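Local coordinates for hypothetical protein (Staphylococcus aureus subsp. aureus Mu50, PDB 4PEO) that probably acts as the essential cysteine protease Prp, which trims the N-terminal nine residues from ribosomal protein bL27 and also processes phage 80alpha capsid and scaffold proteins, at residues K13-H22 against G64-N75; A37-I48 against I82-I93. All coordinates share one frame; numbering follows the deposited sequence.

Interaction 1: residues K13-H22 against G64-N75; sequences KVTDVIMDGH and GGHFHIRSVDTN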
loop_
_atom_site.group_PDB
_atom_site.type_symbol
_atom_site.label_atom_id
_atom_site.label_comp_id
_atom_site.label_asym_id
_atom_site.label_seq_id
_atom_site.Cartn_x
_atom_site.Cartn_y
_atom_site.Cartn_z
ATOM N N LYS B 13 5.724 -15.918 -7.770
ATOM C CA LYS B 13 6.240 -14.554 -7.669
ATOM C C LYS B 13 5.480 -13.618 -8.597
ATOM O O LYS B 13 5.180 -13.991 -9.724
ATOM C CB LYS B 13 7.747 -14.511 -7.987
ATOM C CG LYS B 13 8.606 -15.490 -7.158
ATOM C CD LYS B 13 8.398 -15.353 -5.638
ATOM C CE LYS B 13 9.137 -16.424 -4.868
ATOM N NZ LYS B 13 10.552 -16.045 -4.658
ATOM N N VAL B 14 5.190 -12.399 -8.125
ATOM C CA VAL B 14 4.502 -11.385 -8.943
ATOM C C VAL B 14 5.578 -10.829 -9.886
ATOM O O VAL B 14 6.536 -10.204 -9.422
ATOM C CB VAL B 14 3.869 -10.262 -8.073
ATOM C CG1 VAL B 14 3.272 -9.159 -8.960
ATOM C CG2 VAL B 14 2.800 -10.818 -7.125
ATOM N N THR B 15 5.432 -11.074 -11.193
ATOM C CA THR B 15 6.422 -10.616 -12.183
ATOM C C THR B 15 5.998 -9.339 -12.866
ATOM O O THR B 15 6.859 -8.582 -13.312
ATOM C CB THR B 15 6.735 -11.714 -13.214
ATOM O OG1 THR B 15 5.558 -11.991 -13.989
ATOM C CG2 THR B 15 7.263 -13.012 -12.548
ATOM N N ASP B 16 4.684 -9.148 -13.051
ATOM C CA ASP B 16 4.200 -7.974 -13.763
ATOM C C ASP B 16 2.888 -7.511 -13.212
ATOM O O ASP B 16 2.030 -8.327 -12.865
ATOM C CB ASP B 16 3.962 -8.338 -15.251
ATOM C CG ASP B 16 5.190 -8.801 -15.997
ATOM O OD1 ASP B 16 5.557 -9.984 -15.853
ATOM O OD2 ASP B 16 5.762 -7.992 -16.762
ATOM N N VAL B 17 2.683 -6.205 -13.216
ATOM C CA VAL B 17 1.403 -5.609 -12.868
ATOM C C VAL B 17 1.250 -4.488 -13.882
ATOM O O VAL B 17 2.176 -3.677 -14.013
ATOM C CB VAL B 17 1.357 -5.070 -11.411
ATOM C CG1 VAL B 17 0.056 -4.306 -11.152
ATOM C CG2 VAL B 17 1.498 -6.205 -10.392
ATOM N N ILE B 18 0.119 -4.436 -14.605
ATOM C CA ILE B 18 -0.110 -3.340 -15.554
ATOM C C ILE B 18 -1.426 -2.680 -15.208
ATOM O O ILE B 18 -2.460 -3.349 -15.249
ATOM C CB ILE B 18 -0.096 -3.793 -17.036
ATOM C CG1 ILE B 18 1.180 -4.622 -17.335
ATOM C CG2 ILE B 18 -0.239 -2.571 -17.961
ATOM C CD1 ILE B 18 1.303 -5.182 -18.763
ATOM N N MET B 19 -1.397 -1.367 -14.912
ATOM C CA MET B 19 -2.625 -0.619 -14.633
ATOM C C MET B 19 -2.920 0.297 -15.809
ATOM O O MET B 19 -2.027 1.006 -16.295
ATOM C CB MET B 19 -2.503 0.215 -13.336
ATOM C CG MET B 19 -3.760 1.044 -13.013
ATOM S SD MET B 19 -3.721 1.914 -11.374
ATOM C CE MET B 19 -3.963 0.604 -10.370
ATOM N N ASP B 20 -4.185 0.317 -16.244
ATOM C CA ASP B 20 -4.596 1.210 -17.318
ATOM C C ASP B 20 -5.985 1.765 -17.028
ATOM O O ASP B 20 -6.776 1.100 -16.356
ATOM C CB ASP B 20 -4.504 0.533 -18.698
ATOM C CG ASP B 20 -4.717 1.508 -19.848
ATOM O OD1 ASP B 20 -4.035 2.568 -19.871
ATOM O OD2 ASP B 20 -5.592 1.243 -20.694
ATOM N N GLY B 21 -6.240 2.993 -17.483
ATOM C CA GLY B 21 -7.509 3.677 -17.270
ATOM C C GLY B 21 -7.496 4.659 -16.113
ATOM O O GLY B 21 -8.472 5.385 -15.912
ATOM N N HIS B 22 -6.396 4.691 -15.340
ATOM C CA HIS B 22 -6.235 5.583 -14.184
ATOM C C HIS B 22 -6.031 7.047 -14.600
ATOM O O HIS B 22 -5.514 7.325 -15.684
ATOM C CB HIS B 22 -5.081 5.104 -13.284
ATOM C CG HIS B 22 -3.777 4.973 -14.011
ATOM N ND1 HIS B 22 -3.545 3.934 -14.892
ATOM C CD2 HIS B 22 -2.683 5.771 -13.977
ATOM C CE1 HIS B 22 -2.321 4.123 -15.359
ATOM N NE2 HIS B 22 -1.765 5.220 -14.844
ATOM N N GLY B 64 0.835 8.544 -19.734
ATOM C CA GLY B 64 0.928 7.963 -18.404
ATOM C C GLY B 64 0.123 6.687 -18.252
ATOM O O GLY B 64 0.099 6.104 -17.166
ATOM N N GLY B 65 -0.518 6.247 -19.343
ATOM C CA GLY B 65 -1.320 5.022 -19.381
ATOM C C GLY B 65 -0.479 3.766 -19.466
ATOM O O GLY B 65 0.746 3.846 -19.597
ATOM N N HIS B 66 -1.126 2.582 -19.378
ATOM C CA HIS B 66 -0.445 1.281 -19.447
ATOM C C HIS B 66 0.801 1.237 -18.546
ATOM O O HIS B 66 1.905 0.926 -19.001
ATOM C CB HIS B 66 -0.122 0.909 -20.918
ATOM C CG HIS B 66 -1.328 0.901 -21.811
ATOM N ND1 HIS B 66 -1.690 2.015 -22.546
ATOM C CD2 HIS B 66 -2.238 -0.075 -22.026
ATOM C CE1 HIS B 66 -2.780 1.673 -23.218
ATOM N NE2 HIS B 66 -3.163 0.436 -22.923
ATOM N N PHE B 67 0.615 1.604 -17.273
ATOM C CA PHE B 67 1.692 1.656 -16.286
ATOM C C PHE B 67 2.080 0.247 -15.889
ATOM O O PHE B 67 1.320 -0.457 -15.232
ATOM C CB PHE B 67 1.288 2.514 -15.086
ATOM C CG PHE B 67 2.433 2.827 -14.154
ATOM C CD1 PHE B 67 2.815 1.922 -13.169
ATOM C CD2 PHE B 67 3.129 4.024 -14.259
ATOM C CE1 PHE B 67 3.881 2.202 -12.313
ATOM C CE2 PHE B 67 4.187 4.309 -13.391
ATOM C CZ PHE B 67 4.531 3.411 -12.401
ATOM N N HIS B 68 3.250 -0.166 -16.357
ATOM C CA HIS B 68 3.752 -1.518 -16.221
ATOM C C HIS B 68 4.929 -1.596 -15.287
ATOM O O HIS B 68 5.962 -0.970 -15.528
ATOM C CB HIS B 68 4.135 -2.048 -17.626
ATOM C CG HIS B 68 4.760 -3.408 -17.630
ATOM N ND1 HIS B 68 5.665 -3.777 -18.613
ATOM C CD2 HIS B 68 4.592 -4.448 -16.778
ATOM C CE1 HIS B 68 6.020 -5.019 -18.322
ATOM N NE2 HIS B 68 5.370 -5.475 -17.245
ATOM N N ILE B 69 4.752 -2.365 -14.210
ATOM C CA ILE B 69 5.782 -2.693 -13.237
ATOM C C ILE B 69 6.260 -4.094 -13.598
ATOM O O ILE B 69 5.471 -5.042 -13.547
ATOM C CB ILE B 69 5.263 -2.689 -11.774
ATOM C CG1 ILE B 69 4.548 -1.373 -11.400
ATOM C CG2 ILE B 69 6.403 -3.061 -10.805
ATOM C CD1 ILE B 69 3.590 -1.535 -10.162
ATOM N N ARG B 70 7.535 -4.238 -13.933
ATOM C CA ARG B 70 8.096 -5.551 -14.191
ATOM C C ARG B 70 9.134 -5.836 -13.108
ATOM O O ARG B 70 10.091 -5.066 -12.959
ATOM C CB ARG B 70 8.705 -5.628 -15.605
ATOM C CG ARG B 70 9.655 -6.803 -15.814
ATOM C CD ARG B 70 8.959 -8.144 -15.918
ATOM N NE ARG B 70 9.919 -9.216 -16.215
ATOM C CZ ARG B 70 9.586 -10.478 -16.472
ATOM N NH1 ARG B 70 8.308 -10.843 -16.505
ATOM N NH2 ARG B 70 10.525 -11.378 -16.724
ATOM N N SER B 71 8.946 -6.931 -12.341
ATOM C CA SER B 71 9.907 -7.289 -11.297
ATOM C C SER B 71 11.226 -7.709 -11.917
ATOM O O SER B 71 11.253 -8.388 -12.962
ATOM C CB SER B 71 9.367 -8.412 -10.413
ATOM O OG SER B 71 8.145 -7.996 -9.816
ATOM N N VAL B 72 12.323 -7.271 -11.295
ATOM C CA VAL B 72 13.662 -7.640 -11.765
ATOM C C VAL B 72 14.187 -8.776 -10.881
ATOM O O VAL B 72 14.486 -9.861 -11.388
ATOM C CB VAL B 72 14.621 -6.432 -11.898
ATOM C CG1 VAL B 72 16.041 -6.898 -12.244
ATOM C CG2 VAL B 72 14.110 -5.457 -12.957
ATOM N N ASP B 73 14.268 -8.541 -9.566
ATOM C CA ASP B 73 14.678 -9.570 -8.619
ATOM C C ASP B 73 13.404 -10.153 -8.009
ATOM O O ASP B 73 12.918 -9.653 -6.984
ATOM C CB ASP B 73 15.630 -9.004 -7.540
ATOM C CG ASP B 73 16.099 -10.018 -6.498
ATOM O OD1 ASP B 73 15.838 -11.229 -6.682
ATOM O OD2 ASP B 73 16.700 -9.596 -5.492
ATOM N N THR B 74 12.862 -11.215 -8.635
ATOM C CA THR B 74 11.636 -11.881 -8.159
ATOM C C THR B 74 11.863 -12.619 -6.830
ATOM O O THR B 74 10.900 -13.015 -6.170
ATOM C CB THR B 74 11.055 -12.831 -9.231
ATOM O OG1 THR B 74 11.995 -13.871 -9.493
ATOM C CG2 THR B 74 10.645 -12.114 -10.511
ATOM N N ASN B 75 13.131 -12.813 -6.442
ATOM C CA ASN B 75 13.454 -13.482 -5.189
ATOM C C ASN B 75 13.669 -12.497 -4.036
ATOM O O ASN B 75 14.074 -12.904 -2.943
ATOM C CB ASN B 75 14.617 -14.454 -5.350
ATOM C CG ASN B 75 14.408 -15.487 -6.426
ATOM O OD1 ASN B 75 13.445 -16.273 -6.450
ATOM N ND2 ASN B 75 15.315 -15.474 -7.362
HETATM O O HOH W 1 10.460 -13.721 -3.278
#

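Interaction 2: residues A37-I48 against I82-I93; sequences ASAVLFGSVNAI and ILQTMLVSLQTI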
loop_
_atom_site.group_PDB
_atom_site.type_symbol
_atom_site.label_atom_id
_atom_site.label_comp_id
_atom_site.label_asym_id
_atom_site.label_seq_id
_atom_site.Cartn_x
_atom_site.Cartn_y
_atom_site.Cartn_z
ATOM N N ALA B 37 -7.017 3.644 -6.229
ATOM C CA ALA B 37 -6.204 2.728 -7.037
ATOM C C ALA B 37 -4.846 3.323 -7.386
ATOM O O ALA B 37 -3.828 2.645 -7.201
ATOM C CB ALA B 37 -6.943 2.336 -8.307
ATOM N N SER B 38 -4.825 4.600 -7.844
ATOM C CA SER B 38 -3.592 5.301 -8.224
ATOM C C SER B 38 -2.644 5.485 -7.042
ATOM O O SER B 38 -1.451 5.210 -7.170
ATOM C CB SER B 38 -3.908 6.643 -8.879
ATOM O OG SER B 38 -4.600 6.438 -10.098
ATOM N N ALA B 39 -3.179 5.912 -5.890
ATOM C CA ALA B 39 -2.391 6.130 -4.674
ATOM C C ALA B 39 -1.734 4.830 -4.211
ATOM O O ALA B 39 -0.570 4.840 -3.826
ATOM C CB ALA B 39 -3.265 6.704 -3.568
ATOM N N VAL B 40 -2.479 3.717 -4.269
ATOM C CA VAL B 40 -1.979 2.397 -3.867
ATOM C C VAL B 40 -0.859 1.954 -4.816
ATOM O O VAL B 40 0.196 1.511 -4.363
ATOM C CB VAL B 40 -3.133 1.356 -3.789
ATOM C CG1 VAL B 40 -2.587 -0.065 -3.641
ATOM C CG2 VAL B 40 -4.081 1.676 -2.641
ATOM N N LEU B 41 -1.055 2.084 -6.113
ATOM C CA LEU B 41 -0.043 1.674 -7.060
ATOM C C LEU B 41 1.225 2.523 -7.001
ATOM O O LEU B 41 2.287 1.992 -6.810
ATOM C CB LEU B 41 -0.640 1.652 -8.449
ATOM C CG LEU B 41 0.101 1.053 -9.636
ATOM C CD1 LEU B 41 1.521 1.476 -9.837
ATOM C CD2 LEU B 41 -0.201 -0.401 -9.908
ATOM N N PHE B 42 1.090 3.840 -7.159
ATOM C CA PHE B 42 2.269 4.711 -7.127
ATOM C C PHE B 42 2.993 4.663 -5.789
ATOM O O PHE B 42 4.220 4.607 -5.769
ATOM C CB PHE B 42 1.932 6.150 -7.556
ATOM C CG PHE B 42 1.279 6.264 -8.921
ATOM C CD1 PHE B 42 1.741 5.514 -9.997
ATOM C CD2 PHE B 42 0.233 7.152 -9.135
ATOM C CE1 PHE B 42 1.130 5.613 -11.254
ATOM C CE2 PHE B 42 -0.376 7.253 -10.390
ATOM C CZ PHE B 42 0.071 6.477 -11.439
ATOM N N GLY B 43 2.229 4.604 -4.696
ATOM C CA GLY B 43 2.788 4.522 -3.354
ATOM C C GLY B 43 3.578 3.241 -3.181
ATOM O O GLY B 43 4.671 3.268 -2.612
ATOM N N SER B 44 3.057 2.118 -3.716
ATOM C CA SER B 44 3.749 0.822 -3.622
ATOM C C SER B 44 5.052 0.817 -4.401
ATOM O O SER B 44 6.050 0.316 -3.890
ATOM C CB SER B 44 2.848 -0.325 -4.057
ATOM O OG SER B 44 1.727 -0.354 -3.192
ATOM N N VAL B 45 5.068 1.434 -5.610
ATOM C CA VAL B 45 6.302 1.544 -6.408
ATOM C C VAL B 45 7.342 2.355 -5.614
ATOM O O VAL B 45 8.487 1.914 -5.481
ATOM C CB VAL B 45 6.015 2.152 -7.811
ATOM C CG1 VAL B 45 7.321 2.417 -8.582
ATOM C CG2 VAL B 45 5.105 1.232 -8.616
ATOM N N ASN B 46 6.927 3.503 -5.039
ATOM C CA ASN B 46 7.828 4.324 -4.232
ATOM C C ASN B 46 8.362 3.557 -3.019
ATOM O O ASN B 46 9.527 3.739 -2.647
ATOM C CB ASN B 46 7.150 5.608 -3.796
ATOM C CG ASN B 46 6.971 6.604 -4.919
ATOM O OD1 ASN B 46 7.551 6.487 -6.001
ATOM N ND2 ASN B 46 6.155 7.612 -4.683
ATOM N N ALA B 47 7.524 2.681 -2.425
ATOM C CA ALA B 47 7.930 1.870 -1.268
ATOM C C ALA B 47 8.959 0.807 -1.686
ATOM O O ALA B 47 9.936 0.581 -0.960
ATOM C CB ALA B 47 6.711 1.207 -0.623
ATOM N N ILE B 48 8.755 0.156 -2.843
ATOM C CA ILE B 48 9.729 -0.849 -3.291
ATOM C C ILE B 48 11.108 -0.174 -3.454
ATOM O O ILE B 48 12.114 -0.676 -2.950
ATOM C CB ILE B 48 9.285 -1.542 -4.612
ATOM C CG1 ILE B 48 8.047 -2.430 -4.395
ATOM C CG2 ILE B 48 10.468 -2.350 -5.232
ATOM C CD1 ILE B 48 7.340 -2.890 -5.740
ATOM N N ILE B 82 5.635 -6.294 -0.651
ATOM C CA ILE B 82 5.034 -5.008 -1.032
ATOM C C ILE B 82 4.057 -5.195 -2.197
ATOM O O ILE B 82 2.955 -4.639 -2.183
ATOM C CB ILE B 82 6.128 -3.945 -1.314
ATOM C CG1 ILE B 82 6.909 -3.634 0.000
ATOM C CG2 ILE B 82 5.486 -2.656 -1.883
ATOM C CD1 ILE B 82 8.175 -2.763 -0.209
ATOM N N LEU B 83 4.436 -6.014 -3.190
ATOM C CA LEU B 83 3.548 -6.281 -4.327
ATOM C C LEU B 83 2.287 -7.028 -3.884
ATOM O O LEU B 83 1.189 -6.683 -4.330
ATOM C CB LEU B 83 4.300 -7.043 -5.429
ATOM C CG LEU B 83 5.328 -6.197 -6.201
ATOM C CD1 LEU B 83 6.246 -7.104 -7.031
ATOM C CD2 LEU B 83 4.623 -5.157 -7.097
ATOM N N GLN B 84 2.425 -7.994 -2.998
ATOM C CA GLN B 84 1.288 -8.695 -2.478
ATOM C C GLN B 84 0.395 -7.780 -1.665
ATOM O O GLN B 84 -0.773 -7.886 -1.746
ATOM C CB GLN B 84 1.731 -9.855 -1.650
ATOM C CG GLN B 84 2.554 -10.826 -2.447
ATOM C CD GLN B 84 2.045 -12.203 -2.312
ATOM O OE1 GLN B 84 1.794 -12.682 -1.194
ATOM N NE2 GLN B 84 1.862 -12.862 -3.440
ATOM N N THR B 85 0.995 -6.866 -0.922
ATOM C CA THR B 85 0.261 -5.857 -0.139
ATOM C C THR B 85 -0.537 -4.959 -1.091
ATOM O O THR B 85 -1.709 -4.669 -0.824
ATOM C CB THR B 85 1.236 -5.042 0.737
ATOM O OG1 THR B 85 1.782 -5.918 1.736
ATOM C CG2 THR B 85 0.550 -3.828 1.427
ATOM N N MET B 86 0.119 -4.493 -2.166
ATOM C CA MET B 86 -0.517 -3.667 -3.199
ATOM C C MET B 86 -1.725 -4.422 -3.765
ATOM O O MET B 86 -2.780 -3.821 -3.914
ATOM C CB MET B 86 0.503 -3.413 -4.322
ATOM C CG MET B 86 0.085 -2.280 -5.282
ATOM S SD MET B 86 1.198 -2.246 -6.772
ATOM C CE MET B 86 0.654 -3.605 -7.454
ATOM N N LEU B 87 -1.579 -5.726 -4.048
ATOM C CA LEU B 87 -2.678 -6.539 -4.603
ATOM C C LEU B 87 -3.827 -6.707 -3.625
ATOM O O LEU B 87 -4.984 -6.519 -4.010
ATOM C CB LEU B 87 -2.171 -7.893 -5.131
ATOM C CG LEU B 87 -1.135 -7.812 -6.277
ATOM C CD1 LEU B 87 -0.675 -9.200 -6.686
ATOM C CD2 LEU B 87 -1.654 -6.966 -7.450
ATOM N N VAL B 88 -3.524 -6.967 -2.331
ATOM C CA VAL B 88 -4.569 -7.048 -1.303
ATOM C C VAL B 88 -5.308 -5.697 -1.212
ATOM O O VAL B 88 -6.550 -5.673 -1.118
ATOM C CB VAL B 88 -3.982 -7.504 0.064
ATOM C CG1 VAL B 88 -5.005 -7.341 1.198
ATOM C CG2 VAL B 88 -3.501 -8.951 -0.014
ATOM N N SER B 89 -4.546 -4.573 -1.277
ATOM C CA SER B 89 -5.143 -3.238 -1.211
ATOM C C SER B 89 -6.059 -2.961 -2.413
ATOM O O SER B 89 -7.156 -2.407 -2.232
ATOM C CB SER B 89 -4.065 -2.170 -1.100
ATOM O OG SER B 89 -4.659 -0.942 -0.726
ATOM N N LEU B 90 -5.645 -3.393 -3.617
ATOM C CA LEU B 90 -6.443 -3.221 -4.845
ATOM C C LEU B 90 -7.687 -4.105 -4.806
ATOM O O LEU B 90 -8.773 -3.656 -5.189
ATOM C CB LEU B 90 -5.592 -3.509 -6.095
ATOM C CG LEU B 90 -4.480 -2.487 -6.403
ATOM C CD1 LEU B 90 -3.622 -2.954 -7.596
ATOM C CD2 LEU B 90 -5.052 -1.077 -6.651
ATOM N N GLN B 91 -7.544 -5.338 -4.282
ATOM C CA GLN B 91 -8.681 -6.266 -4.082
ATOM C C GLN B 91 -9.692 -5.659 -3.104
ATOM O O GLN B 91 -10.893 -5.843 -3.286
ATOM C CB GLN B 91 -8.203 -7.622 -3.540
ATOM C CG GLN B 91 -7.490 -8.486 -4.581
ATOM C CD GLN B 91 -6.886 -9.758 -4.017
ATOM O OE1 GLN B 91 -6.636 -9.899 -2.809
ATOM N NE2 GLN B 91 -6.617 -10.710 -4.895
ATOM N N THR B 92 -9.204 -4.924 -2.071
ATOM C CA THR B 92 -10.065 -4.244 -1.088
ATOM C C THR B 92 -10.917 -3.175 -1.800
ATOM O O THR B 92 -12.133 -3.098 -1.561
ATOM C CB THR B 92 -9.225 -3.689 0.086
ATOM O OG1 THR B 92 -8.496 -4.767 0.670
ATOM C CG2 THR B 92 -10.089 -2.975 1.148
ATOM N N ILE B 93 -10.286 -2.380 -2.696
ATOM C CA ILE B 93 -11.003 -1.352 -3.495
ATOM C C ILE B 93 -12.033 -2.034 -4.414
ATOM O O ILE B 93 -13.188 -1.601 -4.448
ATOM C CB ILE B 93 -10.026 -0.445 -4.309
ATOM C CG1 ILE B 93 -9.038 0.305 -3.387
ATOM C CG2 ILE B 93 -10.790 0.537 -5.220
ATOM C CD1 ILE B 93 -7.779 0.813 -4.110
HETATM O O HOH W 2 1.645 -2.001 -1.162
#

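Interaction 1: residues K13-H22 against G64-N75
Lys13 folds its long aliphatic chain over the carbonyl of Thr74, and its ammonium meets Thr74 O and Asn75 OD1 in weak bonds, with a water bridging NZ to Thr74 O. Ser71, just past strand 67-70, continues the ladder by giving its hydroxyl to Val14 (OG to O 2.8 Å) and its N-H to Thr15 O. Thr15 and Asp16 form a classic beta bulge against Thr7, and Asp16 carries the polar face. With CG beside its own backbone N (chi1 -61°), its carboxylate gathers three donors. The anti lone pair of OD2 receives His68 NE2 at 2.6 Å, ring and carboxylate nearly coplanar. OD1 is shared by Arg70 NH1, in a salt bridge of 3.0 Å, and Thr15 OG1. Val17 pairs with Ile69 and Met19 with Phe67, each through two backbone bonds, apolar residues suited to the face beneath the helices. On the other face Ile18 lays CD1 over the His68 ring, 4.2 Å from its centroid, a CH-pi contact. Asp20 OD1 accepts His66 N (3.0 Å) and its carboxylate stacks on that ring, whose ND1 is bonded to Asp61. His22, the probable proton donor, sends NE2 to Gly64 O in a weak bond (3.1 Å). Together this is an antiparallel strand pair inside a mixed sheet, with the probable active-site histidine just beyond the end of strand 14-20.

Interaction 2: residues A37-I48 against I82-I93
This is a buried antiparallel helix pair, part of a two-layer alpha/beta fold in which helices 36-51 and 77-96 lie side by side against one face of the mixed sheet. The segment axes approach to 9.7 Å and run at 175° to each other; this near-antiparallel course keeps the helices in contact from Ala37 to Ile48, and no direct hydrogen bond joins them. Val40 is a knob into the hole formed by Met86, Ser89, Leu90 and Ile93; its branched, compact shape lets CG1 touch Met86 CG (3.8 Å) while CG2 turns toward Ile93 CD1. Ala37, small enough to let the helices close in, receives Leu90 CD2 beside it and Ile93 CD1 at its backbone N.

Met86 reaches across between Leu41 and Ser44. Its chain is extended until a bend at chi3 (71°), and SD comes to 3.9 Å from Leu41 CD2. A flexible thioether suits a place where the two helices and the sheet converge, for Met86 also rests on Val17. Farther along, Ile48 packs in two directions: CG1 meets Ile82 CG2 at 3.6 Å, and CD1 abuts Leu83 CD2 at 3.8 Å, the Leu83 chain standing roughly at a right angle to it. Ile82 also sets CD1 beside the carbonyl of Ala47. The side of the pair remote from the sheet meets the second subunit, where Ala47 and Ile82 both pack on Thr85 of that chain.

Ser44 brings a hydroxyl into this largely apolar seam. It has OG turned back beside its own N (chi1 -61°), giving its proton to Val40 O at 2.7 Å; the same OG accepts from a water at 2.6 Å, which donates in turn to Ile82 O at 3.1 Å.

Overall arrangement
The strand pair of interaction 1 belongs to the sheet layer of the domain and interaction 2 is its helix layer, their centres about 11 Å apart. They interlock along the chain: strand 14-20 leads to helix 36-51, and strand 67-70 to helix 77-96. The apolar faces meet directly, with Phe67 CE1 at 3.5 Å from Leu41 CD1 and Ile69 CD1 at 3.5 Å from Val45 CG2. At the probable active site, His22 CB lies 3.5 Å from Ser38 OG, and the side chain of Ala37 is about 6 Å from that of His22. The likely nucleophile, Cys34, belongs to the unmodelled residues 23-34 between strand 14-20 and helix 36-51, consistent with a mobile active-site loop.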